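Long-range contact in conserved lipoprotein, putative (Clostridium novyi, PDB 4L1N), which is of unknown function but belongs to the DUF4652 family of the beta-propeller clan and is probably anchored to the membrane as a lipoprotein: residues Y162-V172 against V183-L193. Residues are numbered along the deposited sequence; the frame is centred on the assembly and turned at random.
Sequences YNTKDNKKQVV and VQILVYEDDDL
An antiparallel beta hairpin brings K169-V172 against V183-Y188, with Q170 and L186 as a hydrogen-bonded pair flanked by the non-hydrogen-bonded pairs K169-V187 and V171-I185. Q170 and L186 exchange two backbone bonds, N to O each way; Y188 N to K168 O and V172 N to Q184 O extend the bonding at the two ends. On the face carrying V171 and I185, V183 CG1 packs 3.6 Å from V171 CG1 and also lies over one face of the Y162 ring, a CH-pi contact 23° off the ring normal. I185 CD1 approaches the phenol end of that ring, 3.7 Å from Y162 OH. The hairpin forms two strands of a three-stranded antiparallel sheet completed by 196-204, whose I203 also touches Y162. On the opposite face, shared with L186, Q170 OE1 accepts from G145 N and NE2 donates to V142 O, satisfying this buried amide; NE2 also lies at the edge of the Y188 ring, the two planes 70° apart. L193 CD2 lies over one face of this tyrosine, toward the rim. The K168 chain curls near its end, CD passing the D190 backbone and NZ meeting D191 OD1 at 2.8 Å from the syn side, a salt bridge 32° out of the carboxylate plane.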
ATOM      1  N   TYR A 162       4.851  -1.806  10.344  1.00 41.76           N
ATOM      2  CA  TYR A 162       6.157  -1.204  10.493  1.00 40.08           C
ATOM      3  C   TYR A 162       6.079   0.311  10.340  1.00 42.72           C
ATOM      4  O   TYR A 162       5.908   0.813   9.242  1.00 42.55           O
ATOM      5  CB  TYR A 162       7.174  -1.799   9.483  1.00 39.77           C
ATOM      6  CG  TYR A 162       8.597  -1.649   9.958  1.00 40.33           C
ATOM      7  CD1 TYR A 162       9.218  -0.406   9.979  1.00 42.23           C
ATOM      8  CD2 TYR A 162       9.293  -2.730  10.485  1.00 41.12           C
ATOM      9  CE1 TYR A 162      10.514  -0.251  10.459  1.00 40.17           C
ATOM     10  CE2 TYR A 162      10.580  -2.578  10.998  1.00 41.04           C
ATOM     11  CZ  TYR A 162      11.179  -1.330  10.994  1.00 41.78           C
ATOM     12  OH  TYR A 162      12.453  -1.141  11.463  1.00 43.60           O
ATOM     13  N   ASN A 163       6.220   1.022  11.444  1.00 38.97           N
ATOM     14  CA  ASN A 163       6.306   2.468  11.496  1.00 39.34           C
ATOM     15  C   ASN A 163       7.624   2.795  12.168  1.00 46.64           C
ATOM     16  O   ASN A 163       7.796   2.431  13.336  1.00 49.09           O
ATOM     17  CB  ASN A 163       5.123   3.059  12.257  1.00 39.55           C
ATOM     18  CG  ASN A 163       5.168   4.554  12.445  1.00 53.43           C
ATOM     19  OD1 ASN A 163       6.143   5.236  12.110  1.00 44.26           O
ATOM     20  ND2 ASN A 163       4.100   5.102  12.984  1.00 46.80           N
ATOM     21  N   THR A 164       8.552   3.475  11.457  1.00 40.83           N
ATOM     22  CA  THR A 164       9.868   3.819  12.003  1.00 38.81           C
ATOM     23  C   THR A 164       9.827   5.002  12.995  1.00 43.37           C
ATOM     24  O   THR A 164      10.839   5.278  13.629  1.00 45.93           O
ATOM     25  CB  THR A 164      10.876   4.170  10.887  1.00 37.03           C
ATOM     26  OG1 THR A 164      10.512   5.426  10.355  1.00 37.21           O
ATOM     27  CG2 THR A 164      10.958   3.135   9.766  1.00 34.74           C
ATOM     28  N   LYS A 165       8.716   5.745  13.053  1.00 39.85           N
ATOM     29  CA  LYS A 165       8.503   6.959  13.857  1.00 40.87           C
ATOM     30  C   LYS A 165       9.610   8.033  13.540  1.00 46.16           C
ATOM     31  O   LYS A 165       9.907   8.898  14.363  1.00 46.02           O
ATOM     32  CB  LYS A 165       8.393   6.645  15.363  1.00 43.60           C
ATOM     33  CG  LYS A 165       7.209   5.755  15.733  1.00 51.73           C
ATOM     34  CD  LYS A 165       5.978   6.543  16.151  1.00 66.56           C
ATOM     35  CE  LYS A 165       4.735   5.704  16.350  1.00 72.44           C
ATOM     36  NZ  LYS A 165       3.601   6.533  16.836  1.00 82.54           N
ATOM     37  N   ASP A 166      10.155   7.990  12.303  1.00 42.76           N
ATOM     38  CA  ASP A 166      11.171   8.904  11.772  1.00 42.84           C
ATOM     39  C   ASP A 166      10.900   9.102  10.288  1.00 46.05           C
ATOM     40  O   ASP A 166      10.913   8.149   9.519  1.00 44.66           O
ATOM     41  CB  ASP A 166      12.591   8.363  12.024  1.00 43.48           C
ATOM     42  CG  ASP A 166      13.732   9.318  11.739  1.00 55.31           C
ATOM     43  OD1 ASP A 166      13.502  10.340  11.037  1.00 56.63           O
ATOM     44  OD2 ASP A 166      14.854   9.055  12.217  1.00 62.19           O
ATOM     45  N   ASN A 167      10.678  10.341   9.895  1.00 44.76           N
ATOM     46  CA  ASN A 167      10.310  10.714   8.534  1.00 46.10           C
ATOM     47  C   ASN A 167      11.500  10.679   7.580  1.00 49.28           C
ATOM     48  O   ASN A 167      11.292  10.792   6.373  1.00 50.41           O
ATOM     49  CB  ASN A 167       9.578  12.075   8.500  1.00 52.23           C
ATOM     50  CG  ASN A 167      10.320  13.244   9.115  1.00 88.98           C
ATOM     51  OD1 ASN A 167      11.463  13.141   9.617  1.00 73.54           O
ATOM     52  ND2 ASN A 167       9.668  14.403   9.078  1.00 92.82           N
ATOM     53  N   LYS A 168      12.716  10.470   8.112  1.00 44.52           N
ATOM     54  CA  LYS A 168      13.959  10.296   7.363  1.00 43.21           C
ATOM     55  C   LYS A 168      14.194   8.806   7.055  1.00 45.58           C
ATOM     56  O   LYS A 168      15.094   8.470   6.295  1.00 46.11           O
ATOM     57  CB  LYS A 168      15.154  10.862   8.148  1.00 45.63           C
ATOM     58  CG  LYS A 168      15.446  12.335   7.879  1.00 56.86           C
ATOM     59  CD  LYS A 168      16.765  12.784   8.552  1.00 68.18           C
ATOM     60  CE  LYS A 168      16.715  12.928  10.060  1.00 83.11           C
ATOM     61  NZ  LYS A 168      15.863  14.082  10.483  1.00 95.35           N
ATOM     62  N   LYS A 169      13.405   7.929   7.675  1.00 41.38           N
ATOM     63  CA  LYS A 169      13.414   6.472   7.557  1.00 39.51           C
ATOM     64  C   LYS A 169      12.052   6.041   6.990  1.00 43.20           C
ATOM     65  O   LYS A 169      11.070   5.967   7.730  1.00 42.79           O
ATOM     66  CB  LYS A 169      13.672   5.832   8.940  1.00 40.90           C
ATOM     67  CG  LYS A 169      15.131   5.723   9.338  1.00 44.87           C
ATOM     68  CD  LYS A 169      15.352   6.135  10.790  1.00 53.75           C
ATOM     69  CE  LYS A 169      16.708   5.741  11.352  1.00 58.08           C
ATOM     70  NZ  LYS A 169      16.770   4.274  11.640  1.00 71.05           N
ATOM     71  N   GLN A 170      11.987   5.780   5.676  1.00 37.49           N
ATOM     72  CA  GLN A 170      10.740   5.424   5.004  1.00 35.06           C
ATOM     73  C   GLN A 170      10.692   3.978   4.555  1.00 37.59           C
ATOM     74  O   GLN A 170      11.553   3.586   3.791  1.00 37.62           O
ATOM     75  CB  GLN A 170      10.579   6.292   3.743  1.00 36.20           C
ATOM     76  CG  GLN A 170      10.556   7.783   3.976  1.00 37.58           C
ATOM     77  CD  GLN A 170      10.491   8.594   2.705  1.00 52.62           C
ATOM     78  OE1 GLN A 170      10.355   8.080   1.589  1.00 45.02           O
ATOM     79  NE2 GLN A 170      10.563   9.903   2.852  1.00 49.08           N
ATOM     80  N   VAL A 171       9.622   3.225   4.898  1.00 33.68           N
ATOM     81  CA  VAL A 171       9.397   1.872   4.371  1.00 33.28           C
ATOM     82  C   VAL A 171       9.038   2.043   2.887  1.00 40.84           C
ATOM     83  O   VAL A 171       8.137   2.819   2.587  1.00 42.07           O
ATOM     84  CB  VAL A 171       8.315   1.108   5.162  1.00 36.72           C
ATOM     85  CG1 VAL A 171       8.013  -0.245   4.527  1.00 36.71           C
ATOM     86  CG2 VAL A 171       8.706   0.946   6.635  1.00 36.06           C
ATOM     87  N   VAL A 172       9.813   1.439   1.967  1.00 37.85           N
ATOM     88  CA  VAL A 172       9.588   1.608   0.524  1.00 38.29           C
ATOM     89  C   VAL A 172       8.786   0.429  -0.036  1.00 46.12           C
ATOM     90  O   VAL A 172       7.981   0.643  -0.946  1.00 49.75           O
ATOM     91  CB  VAL A 172      10.865   1.896  -0.338  1.00 41.46           C
ATOM     92  CG1 VAL A 172      11.421   3.283  -0.064  1.00 40.65           C
ATOM     93  CG2 VAL A 172      11.949   0.848  -0.158  1.00 40.66           C
ATOM     94  N   VAL A 183      11.277  -6.055   5.350  1.00 41.23           N
ATOM     95  CA  VAL A 183      10.842  -4.667   5.172  1.00 38.23           C
ATOM     96  C   VAL A 183      12.013  -3.813   4.656  1.00 43.20           C
ATOM     97  O   VAL A 183      13.054  -3.754   5.335  1.00 43.03           O
ATOM     98  CB  VAL A 183      10.271  -4.131   6.519  1.00 39.93           C
ATOM     99  CG1 VAL A 183       9.856  -2.678   6.429  1.00 39.00           C
ATOM    100  CG2 VAL A 183       9.108  -4.980   7.021  1.00 40.25           C
ATOM    101  N   GLN A 184      11.856  -3.151   3.458  1.00 38.46           N
ATOM    102  CA  GLN A 184      12.919  -2.270   2.991  1.00 37.99           C
ATOM    103  C   GLN A 184      12.672  -0.893   3.462  1.00 41.82           C
ATOM    104  O   GLN A 184      11.593  -0.332   3.239  1.00 41.71           O
ATOM    105  CB  GLN A 184      13.127  -2.255   1.482  1.00 40.35           C
ATOM    106  CG  GLN A 184      13.849  -3.465   0.994  1.00 58.18           C
ATOM    107  CD  GLN A 184      15.322  -3.373   1.106  1.00 64.46           C
ATOM    108  OE1 GLN A 184      15.944  -4.258   1.646  1.00 62.65           O
ATOM    109  NE2 GLN A 184      15.912  -2.349   0.551  1.00 54.72           N
ATOM    110  N   ILE A 185      13.693  -0.323   4.093  1.00 36.54           N
ATOM    111  CA  ILE A 185      13.619   1.032   4.608  1.00 34.64           C
ATOM    112  C   ILE A 185      14.648   1.869   3.863  1.00 38.78           C
ATOM    113  O   ILE A 185      15.754   1.408   3.659  1.00 41.07           O
ATOM    114  CB  ILE A 185      13.846   1.014   6.157  1.00 35.48           C
ATOM    115  CG1 ILE A 185      12.863   0.067   6.822  1.00 35.11           C
ATOM    116  CG2 ILE A 185      13.766   2.414   6.784  1.00 34.06           C
ATOM    117  CD1 ILE A 185      13.380  -0.648   7.886  1.00 37.64           C
ATOM    118  N   LEU A 186      14.277   3.067   3.432  1.00 34.71           N
ATOM    119  CA  LEU A 186      15.187   4.039   2.835  1.00 35.50           C
ATOM    120  C   LEU A 186      15.527   5.086   3.929  1.00 40.72           C
ATOM    121  O   LEU A 186      14.640   5.822   4.410  1.00 39.38           O
ATOM    122  CB  LEU A 186      14.570   4.682   1.583  1.00 36.48           C
ATOM    123  CG  LEU A 186      15.311   5.896   0.970  1.00 40.62           C
ATOM    124  CD1 LEU A 186      16.475   5.459   0.112  1.00 39.87           C
ATOM    125  CD2 LEU A 186      14.345   6.795   0.173  1.00 37.89           C
ATOM    126  N   VAL A 187      16.791   5.079   4.381  1.00 36.30           N
ATOM    127  CA  VAL A 187      17.255   6.001   5.414  1.00 35.14           C
ATOM    128  C   VAL A 187      18.017   7.181   4.809  1.00 40.62           C
ATOM    129  O   VAL A 187      18.982   6.974   4.103  1.00 39.56           O
ATOM    130  CB  VAL A 187      18.120   5.309   6.463  1.00 37.93           C
ATOM    131  CG1 VAL A 187      18.312   6.216   7.667  1.00 38.24           C
ATOM    132  CG2 VAL A 187      17.526   3.968   6.873  1.00 37.40           C
ATOM    133  N   TYR A 188      17.563   8.416   5.085  1.00 39.05           N
ATOM    134  CA  TYR A 188      18.232   9.651   4.713  1.00 39.02           C
ATOM    135  C   TYR A 188      19.132  10.027   5.891  1.00 47.63           C
ATOM    136  O   TYR A 188      18.739   9.834   7.040  1.00 49.20           O
ATOM    137  CB  TYR A 188      17.217  10.734   4.389  1.00 39.97           C
ATOM    138  CG  TYR A 188      16.520  10.571   3.049  1.00 42.07           C
ATOM    139  CD1 TYR A 188      17.168  10.901   1.853  1.00 43.89           C
ATOM    140  CD2 TYR A 188      15.178  10.206   2.980  1.00 42.74           C
ATOM    141  CE1 TYR A 188      16.507  10.832   0.626  1.00 43.24           C
ATOM    142  CE2 TYR A 188      14.513  10.113   1.757  1.00 44.30           C
ATOM    143  CZ  TYR A 188      15.181  10.420   0.581  1.00 53.63           C
ATOM    144  OH  TYR A 188      14.496  10.339  -0.617  1.00 54.29           O
ATOM    145  N   GLU A 189      20.367  10.456   5.623  1.00 46.91           N
ATOM    146  CA  GLU A 189      21.342  10.765   6.665  1.00 47.19           C
ATOM    147  C   GLU A 189      20.992  12.023   7.448  1.00 55.28           C
ATOM    148  O   GLU A 189      21.234  12.065   8.655  1.00 56.37           O
ATOM    149  CB  GLU A 189      22.759  10.879   6.085  1.00 48.88           C
ATOM    150  CG  GLU A 189      23.313   9.606   5.434  1.00 63.76           C
ATOM    151  CD  GLU A 189      23.172   8.245   6.106  1.00 82.88           C
ATOM    152  OE1 GLU A 189      23.473   8.132   7.316  1.00 76.88           O
ATOM    153  OE2 GLU A 189      22.798   7.277   5.403  1.00 69.89           O
ATOM    154  N   ASP A 190      20.427  13.039   6.780  1.00 54.45           N
ATOM    155  CA  ASP A 190      20.077  14.313   7.405  1.00 56.10           C
ATOM    156  C   ASP A 190      18.919  14.994   6.662  1.00 63.11           C
ATOM    157  O   ASP A 190      18.382  14.440   5.699  1.00 64.33           O
ATOM    158  CB  ASP A 190      21.301  15.243   7.480  1.00 59.07           C
ATOM    159  CG  ASP A 190      21.924  15.608   6.158  1.00 68.64           C
ATOM    160  OD1 ASP A 190      21.262  15.437   5.123  1.00 71.28           O
ATOM    161  OD2 ASP A 190      23.077  16.047   6.157  1.00 75.50           O
ATOM    162  N   ASP A 191      18.565  16.212   7.093  1.00 59.35           N
ATOM    163  CA  ASP A 191      17.428  16.948   6.580  1.00 59.35           C
ATOM    164  C   ASP A 191      17.638  17.532   5.197  1.00 60.70           C
ATOM    165  O   ASP A 191      16.661  17.995   4.609  1.00 61.85           O
ATOM    166  CB  ASP A 191      17.020  18.041   7.567  1.00 63.37           C
ATOM    167  CG  ASP A 191      16.231  17.542   8.772  1.00 69.35           C
ATOM    168  OD1 ASP A 191      15.800  16.354   8.767  1.00 63.04           O
ATOM    169  OD2 ASP A 191      16.016  18.343   9.700  1.00 83.37           O
ATOM    170  N   ASP A 192      18.863  17.454   4.646  1.00 53.76           N
ATOM    171  CA  ASP A 192      19.170  17.930   3.293  1.00 53.47           C
ATOM    172  C   ASP A 192      18.632  16.948   2.248  1.00 57.33           C
ATOM    173  O   ASP A 192      18.457  17.329   1.099  1.00 59.55           O
ATOM    174  CB  ASP A 192      20.678  18.145   3.098  1.00 54.77           C
ATOM    175  CG  ASP A 192      21.249  19.418   3.707  1.00 65.63           C
ATOM    176  OD1 ASP A 192      20.465  20.229   4.247  1.00 65.69           O
ATOM    177  OD2 ASP A 192      22.479  19.629   3.595  1.00 75.73           O
ATOM    178  N   LEU A 193      18.400  15.680   2.647  1.00 51.61           N
ATOM    179  CA  LEU A 193      17.874  14.572   1.838  1.00 49.76           C
ATOM    180  C   LEU A 193      18.707  14.317   0.533  1.00 52.94           C
ATOM    181  O   LEU A 193      18.196  13.823  -0.484  1.00 52.61           O
ATOM    182  CB  LEU A 193      16.398  14.829   1.548  1.00 50.47           C
ATOM    183  CG  LEU A 193      15.540  15.093   2.809  1.00 55.27           C
ATOM    184  CD1 LEU A 193      14.168  15.564   2.449  1.00 55.82           C
ATOM    185  CD2 LEU A 193      15.453  13.864   3.721  1.00 55.13           C
TER